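Local coordinates for protein alginate lyase (PDB 3NNB) that probably cleaves the polysaccharide alginate by beta-elimination, at residues A[271-276]-A[330-335]; A[219-224]-A[266-271]. All coordinates share one frame; numbering follows the deposited sequence.

Contact 1 (A[271-276]-A[330-335]); sequences RTTALG and YQQIKE
The side chain of Q332 reaches L275 and G276 by one bend. CG is anti to the backbone N (chi1 -178°), and the bend at chi2 (64°) then places CD 3.7 Å from G276 N. The motif is a helix start whose first N-H groups are met by a side chain from a distant loop. T273 is the N-cap residue of helix 274-293, in what is probably the alpha/alpha toroid of six-hairpin proteins. The T273 side chain makes no capping bond; its OG1 binds a glycerol. Q332 OE1 accepts from the first turn of the helix instead. The bond from G276 N to Q332 OE1 is 2.9 Å long and nearly straight (166°), with the donor above the amide plane. The bond from L275 N to the same OE1, also 2.9 Å, is bent and weak. The other end of the amide is held too: Q332 NE2 donates to K334 O at 2.8 Å. This fixes the amide's rotation. The positive end of the helix would probably polarise the amide.

Two backbone bonds make a single beta bridge between T273 and Q332. I333 N donates to T272 O at 3.0 Å, and A274 N donates to Q331 O at 3.0 Å. The I333 side chain lies obliquely across T272, its CD1 3.6 Å from T272 OG1. That hydroxyl bonds to D86 O. I333 CG1 also touches T273 CG2. Q331 is extended beyond CG, and its amide carbon packs against T272 CA. Water 1 joins the backbones nearby, donating to R271 O and accepting from Q331 N. W328 covers A274 and L275. Beyond the bridge, A274 CB meets Y330 CB at 3.7 Å.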
loop_
_atom_site.group_PDB
_atom_site.type_symbol
_atom_site.label_atom_id
_atom_site.label_comp_id
_atom_site.label_asym_id
_atom_site.label_seq_id
_atom_site.Cartn_x
_atom_site.Cartn_y
_atom_site.Cartn_z
ATOM N N ARG A 271 -4.529 -9.879 16.744
ATOM C CA ARG A 271 -3.601 -8.758 16.959
ATOM C C ARG A 271 -4.085 -7.726 17.963
ATOM O O ARG A 271 -5.285 -7.623 18.245
ATOM C CB ARG A 271 -3.328 -8.058 15.632
ATOM C CG ARG A 271 -2.807 -9.014 14.513
ATOM C CD ARG A 271 -1.499 -9.706 14.861
ATOM N NE ARG A 271 -0.433 -8.729 14.958
ATOM C CZ ARG A 271 0.265 -8.266 13.928
ATOM N NH1 ARG A 271 0.017 -8.680 12.672
ATOM N NH2 ARG A 271 1.210 -7.354 14.135
ATOM N N THR A 272 -3.139 -6.897 18.484
ATOM C CA THR A 272 -3.521 -5.809 19.382
ATOM C C THR A 272 -4.287 -4.711 18.666
ATOM O O THR A 272 -5.052 -3.974 19.291
ATOM C CB THR A 272 -2.338 -5.189 20.134
ATOM O OG1 THR A 272 -1.454 -4.624 19.198
ATOM C CG2 THR A 272 -1.594 -6.217 20.981
ATOM N N THR A 273 -4.112 -4.620 17.345
ATOM C CA THR A 273 -4.957 -3.774 16.508
ATOM C C THR A 273 -5.800 -4.622 15.548
ATOM O O THR A 273 -5.670 -4.533 14.326
ATOM C CB THR A 273 -4.131 -2.683 15.772
ATOM O OG1 THR A 273 -3.071 -3.278 14.993
ATOM C CG2 THR A 273 -3.508 -1.679 16.754
ATOM N N ALA A 274 -6.663 -5.468 16.114
ATOM C CA ALA A 274 -7.436 -6.379 15.322
ATOM C C ALA A 274 -8.392 -5.709 14.332
ATOM O O ALA A 274 -8.603 -6.217 13.244
ATOM C CB ALA A 274 -8.189 -7.330 16.259
ATOM N N LEU A 275 -8.983 -4.557 14.693
ATOM C CA LEU A 275 -9.841 -3.876 13.729
ATOM C C LEU A 275 -8.955 -3.313 12.603
ATOM O O LEU A 275 -9.281 -3.425 11.413
ATOM C CB LEU A 275 -10.630 -2.776 14.390
ATOM C CG LEU A 275 -11.570 -1.983 13.500
ATOM C CD1 LEU A 275 -12.629 -2.889 12.891
ATOM C CD2 LEU A 275 -12.256 -0.776 14.273
ATOM N N GLY A 276 -7.835 -2.721 12.976
ATOM C CA GLY A 276 -6.901 -2.188 11.988
ATOM C C GLY A 276 -6.382 -3.208 10.989
ATOM O O GLY A 276 -6.387 -2.949 9.797
ATOM N N TYR A 330 -12.526 -7.931 20.367
ATOM C CA TYR A 330 -11.130 -8.161 20.052
ATOM C C TYR A 330 -10.397 -6.898 20.522
ATOM O O TYR A 330 -11.016 -5.913 20.920
ATOM C CB TYR A 330 -10.942 -8.339 18.532
ATOM C CG TYR A 330 -11.879 -9.399 17.957
ATOM C CD1 TYR A 330 -11.585 -10.752 18.093
ATOM C CD2 TYR A 330 -13.084 -9.064 17.362
ATOM C CE1 TYR A 330 -12.434 -11.726 17.600
ATOM C CE2 TYR A 330 -13.949 -10.024 16.917
ATOM C CZ TYR A 330 -13.610 -11.357 17.039
ATOM O OH TYR A 330 -14.484 -12.348 16.593
ATOM N N GLN A 331 -9.079 -6.901 20.420
ATOM C CA GLN A 331 -8.322 -5.742 20.802
ATOM C C GLN A 331 -8.328 -4.662 19.704
ATOM O O GLN A 331 -8.379 -4.958 18.503
ATOM C CB GLN A 331 -6.886 -6.141 21.127
ATOM C CG GLN A 331 -6.728 -7.150 22.253
ATOM C CD GLN A 331 -5.258 -7.575 22.430
ATOM O OE1 GLN A 331 -4.541 -6.940 23.166
ATOM N NE2 GLN A 331 -4.810 -8.564 21.650
ATOM N N GLN A 332 -8.184 -3.398 20.111
ATOM C CA GLN A 332 -7.871 -2.312 19.214
ATOM C C GLN A 332 -7.306 -1.199 20.080
ATOM O O GLN A 332 -8.030 -0.318 20.577
ATOM C CB GLN A 332 -9.046 -1.807 18.376
ATOM C CG GLN A 332 -8.696 -0.716 17.408
ATOM C CD GLN A 332 -7.721 -1.106 16.291
ATOM O OE1 GLN A 332 -7.654 -2.279 15.863
ATOM N NE2 GLN A 332 -6.895 -0.118 15.853
ATOM N N ILE A 333 -6.005 -1.266 20.272
ATOM C CA ILE A 333 -5.355 -0.480 21.322
ATOM C C ILE A 333 -5.192 1.019 21.037
ATOM O O ILE A 333 -4.861 1.784 21.952
ATOM C CB ILE A 333 -3.997 -1.089 21.740
ATOM C CG1 ILE A 333 -3.017 -1.101 20.541
ATOM C CG2 ILE A 333 -4.201 -2.497 22.382
ATOM C CD1 ILE A 333 -1.555 -1.447 20.895
ATOM N N LYS A 334 -5.404 1.409 19.781
ATOM C CA LYS A 334 -5.297 2.788 19.348
ATOM C C LYS A 334 -6.157 2.999 18.118
ATOM O O LYS A 334 -6.707 2.040 17.588
ATOM C CB LYS A 334 -3.850 3.109 19.026
ATOM C CG LYS A 334 -3.256 2.204 17.946
ATOM C CD LYS A 334 -1.758 2.501 17.658
ATOM C CE LYS A 334 -1.199 1.675 16.508
ATOM N NZ LYS A 334 0.190 2.027 16.114
ATOM N N GLU A 335 -6.245 4.252 17.660
ATOM C CA GLU A 335 -6.829 4.563 16.349
ATOM C C GLU A 335 -8.260 4.056 16.116
ATOM O O GLU A 335 -8.621 3.796 14.972
ATOM C CB GLU A 335 -5.901 4.012 15.264
ATOM C CG GLU A 335 -4.550 4.671 15.225
ATOM C CD GLU A 335 -3.558 4.068 14.215
ATOM O OE1 GLU A 335 -3.659 2.896 13.792
ATOM O OE2 GLU A 335 -2.650 4.809 13.814
HETATM O O HOH W 1 -7.352 -9.178 19.560
#

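Contact 2 (A[219-224]-A[266-271]); sequences KNNHGL and PLELAR. With CIT (citric acid), chain C.
N221 meets the carboxylate of E268 along most of its side chain. N221 CB lies 3.5 Å from E268 OE2. CG sits between the backbone N and the carbonyl carbon (chi1 73°) and is 3.9 Å from E268 OE1. At the tip, N221 ND2 donates to E268 OE1 at 3.0 Å. This bond is fairly straight (161°), and OE1 lies near the amide plane of N221. ND2 also donates to water 3. The backbone joins in: N221 N bonds to E268 OE2 at 2.9 Å. E268 therefore grips one residue with both oxygens, each met on its syn side, with the amide and carboxylate planes turned 56° apart. An alanine at E268 would probably leave N221 N without this acceptor and its amide freer to turn. Y277, F280 and N281 of helix 274-293 also touch N221.

N220 precedes it as the N-cap of helix 221-236, and its OD1 accepts from H222 N. Its CB packs 3.9 Å from L267 CB, while L267 CD1 rests on K219 O. N220 ND2 donates to citrate O1 at 2.7 Å and also to water 2. That water accepts from R271 NH1 and donates to L267 O and E268 OE1. It thus ties the two segments together. Through this water E268 stands in a second shell behind N220 and R271. H222 NE2 donates to citrate O6 at 2.7 Å, and E215 holds its ND1. Water 3 also accepts from R271 NH1 at 3.0 Å. The citrate probably comes from the crystallisation liquor. Its carboxylates at N220 and H222, with R271 in a doubtful, very short approach, are consistent with a polysaccharide lyase cleft that receives a uronate carboxylate.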
loop_
_atom_site.group_PDB
_atom_site.type_symbol
_atom_site.label_atom_id
_atom_site.label_comp_id
_atom_site.label_asym_id
_atom_site.label_seq_id
_atom_site.Cartn_x
_atom_site.Cartn_y
_atom_site.Cartn_z
ATOM N N LYS A 219 1.336 -16.578 6.264
ATOM C CA LYS A 219 -0.030 -17.030 6.347
ATOM C C LYS A 219 -1.064 -15.934 6.585
ATOM O O LYS A 219 -2.271 -16.190 6.522
ATOM C CB LYS A 219 -0.138 -18.050 7.477
ATOM C CG LYS A 219 0.724 -19.284 7.232
ATOM C CD LYS A 219 0.413 -20.390 8.228
ATOM C CE LYS A 219 1.350 -21.581 8.013
ATOM N NZ LYS A 219 1.290 -22.066 6.599
ATOM N N ASN A 220 -0.598 -14.729 6.877
ATOM C CA ASN A 220 -1.472 -13.607 7.255
ATOM C C ASN A 220 -1.412 -12.498 6.211
ATOM O O ASN A 220 -1.071 -12.715 5.057
ATOM C CB ASN A 220 -1.133 -13.101 8.675
ATOM C CG ASN A 220 0.176 -12.369 8.740
ATOM O OD1 ASN A 220 0.994 -12.458 7.799
ATOM N ND2 ASN A 220 0.397 -11.607 9.820
ATOM N N ASN A 221 -1.750 -11.294 6.621
ATOM C CA ASN A 221 -1.758 -10.148 5.716
ATOM C C ASN A 221 -0.467 -9.977 4.895
ATOM O O ASN A 221 -0.507 -9.444 3.785
ATOM C CB ASN A 221 -2.137 -8.860 6.466
ATOM C CG ASN A 221 -1.034 -8.348 7.376
ATOM O OD1 ASN A 221 -0.047 -7.786 6.881
ATOM N ND2 ASN A 221 -1.185 -8.515 8.712
ATOM N N HIS A 222 0.670 -10.402 5.446
ATOM C CA HIS A 222 1.916 -10.247 4.715
ATOM C C HIS A 222 1.911 -11.042 3.446
ATOM O O HIS A 222 2.352 -10.552 2.421
ATOM C CB HIS A 222 3.126 -10.644 5.560
ATOM C CG HIS A 222 3.601 -9.579 6.482
ATOM N ND1 HIS A 222 4.452 -8.576 6.079
ATOM C CD2 HIS A 222 3.356 -9.366 7.792
ATOM C CE1 HIS A 222 4.744 -7.811 7.116
ATOM N NE2 HIS A 222 4.060 -8.241 8.161
ATOM N N GLY A 223 1.445 -12.278 3.502
ATOM C CA GLY A 223 1.456 -13.114 2.337
ATOM C C GLY A 223 0.426 -12.683 1.296
ATOM O O GLY A 223 0.685 -12.743 0.090
ATOM N N LEU A 224 -0.747 -12.237 1.741
ATOM C CA LEU A 224 -1.750 -11.703 0.830
ATOM C C LEU A 224 -1.231 -10.461 0.101
ATOM O O LEU A 224 -1.333 -10.338 -1.137
ATOM C CB LEU A 224 -3.045 -11.449 1.607
ATOM C CG LEU A 224 -4.305 -11.109 0.795
ATOM C CD1 LEU A 224 -5.572 -11.575 1.518
ATOM C CD2 LEU A 224 -4.384 -9.608 0.487
ATOM N N PRO A 266 -8.862 -14.923 11.369
ATOM C CA PRO A 266 -8.355 -15.156 12.728
ATOM C C PRO A 266 -6.955 -14.637 12.998
ATOM O O PRO A 266 -6.679 -14.264 14.146
ATOM C CB PRO A 266 -8.399 -16.692 12.877
ATOM C CG PRO A 266 -8.728 -17.240 11.570
ATOM C CD PRO A 266 -9.323 -16.153 10.732
ATOM N N LEU A 267 -6.070 -14.657 12.004
ATOM C CA LEU A 267 -4.700 -14.202 12.250
ATOM C C LEU A 267 -4.612 -12.685 12.421
ATOM O O LEU A 267 -3.666 -12.193 13.049
ATOM C CB LEU A 267 -3.744 -14.663 11.158
ATOM C CG LEU A 267 -3.624 -16.180 10.995
ATOM C CD1 LEU A 267 -2.777 -16.577 9.745
ATOM C CD2 LEU A 267 -3.073 -16.830 12.305
ATOM N N GLU A 268 -5.580 -11.961 11.854
ATOM C CA GLU A 268 -5.702 -10.528 12.071
ATOM C C GLU A 268 -6.450 -10.222 13.380
ATOM O O GLU A 268 -6.116 -9.283 14.087
ATOM C CB GLU A 268 -6.398 -9.865 10.899
ATOM C CG GLU A 268 -5.870 -10.307 9.516
ATOM C CD GLU A 268 -4.373 -10.199 9.381
ATOM O OE1 GLU A 268 -3.750 -9.307 10.040
ATOM O OE2 GLU A 268 -3.808 -11.048 8.638
ATOM N N LEU A 269 -7.474 -11.011 13.719
ATOM C CA LEU A 269 -8.255 -10.755 14.942
ATOM C C LEU A 269 -7.461 -11.023 16.221
ATOM O O LEU A 269 -7.867 -10.570 17.291
ATOM C CB LEU A 269 -9.550 -11.602 14.932
ATOM C CG LEU A 269 -10.541 -11.178 13.821
ATOM C CD1 LEU A 269 -11.744 -12.170 13.723
ATOM C CD2 LEU A 269 -11.006 -9.705 14.056
ATOM N N ALA A 270 -6.365 -11.768 16.108
ATOM C CA ALA A 270 -5.519 -12.056 17.279
ATOM C C ALA A 270 -4.605 -10.876 17.615
ATOM O O ALA A 270 -3.935 -10.902 18.662
ATOM C CB ALA A 270 -4.673 -13.281 17.033
ATOM N N ARG A 271 -4.529 -9.879 16.744
ATOM C CA ARG A 271 -3.601 -8.758 16.959
ATOM C C ARG A 271 -4.085 -7.726 17.963
ATOM O O ARG A 271 -5.285 -7.623 18.245
ATOM C CB ARG A 271 -3.328 -8.058 15.632
ATOM C CG ARG A 271 -2.807 -9.014 14.513
ATOM C CD ARG A 271 -1.499 -9.706 14.861
ATOM N NE ARG A 271 -0.433 -8.729 14.958
ATOM C CZ ARG A 271 0.265 -8.266 13.928
ATOM N NH1 ARG A 271 0.017 -8.680 12.672
ATOM N NH2 ARG A 271 1.210 -7.354 14.135
HETATM C C1 CIT C . 3.349 -10.414 11.305
HETATM O O1 CIT C . 2.448 -10.028 10.629
HETATM O O2 CIT C . 3.943 -11.438 10.929
HETATM C C2 CIT C . 3.714 -9.630 12.561
HETATM C C3 CIT C . 4.372 -8.292 12.207
HETATM O O7 CIT C . 5.318 -8.484 11.129
HETATM C C4 CIT C . 4.975 -7.679 13.507
HETATM C C5 CIT C . 6.195 -8.442 13.915
HETATM O O3 CIT C . 6.145 -9.601 14.352
HETATM O O4 CIT C . 7.314 -7.955 13.734
HETATM C C6 CIT C . 3.435 -7.242 11.609
HETATM O O5 CIT C . 2.542 -6.766 12.318
HETATM O O6 CIT C . 3.553 -6.807 10.416
HETATM O O HOH W 2 -1.828 -10.681 11.536
HETATM O O HOH W 3 1.446 -7.922 10.166
#

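In the fold
The two contacts are in series along the chain, with centres 13 Å apart, and share R271. From this residue the side chain runs into the citrate pocket of contact 2, while the backbone leads on into the bridge of contact 1. The D86 carboxylate pairs with the R271 guanidinium and its backbone O takes the T272 hydroxyl, so one residue serves both. The contacts also touch directly: A274 CB lies 3.4 Å from L269 O, and Q331 NE2 lies 3.9 Å from A270 O. Segment 330-335 thus backs the turn between helices 266-269 and 274-293, whereas 219-224 faces the citrate. The glycerol at T273 and the citrate may mark parts of one cleft.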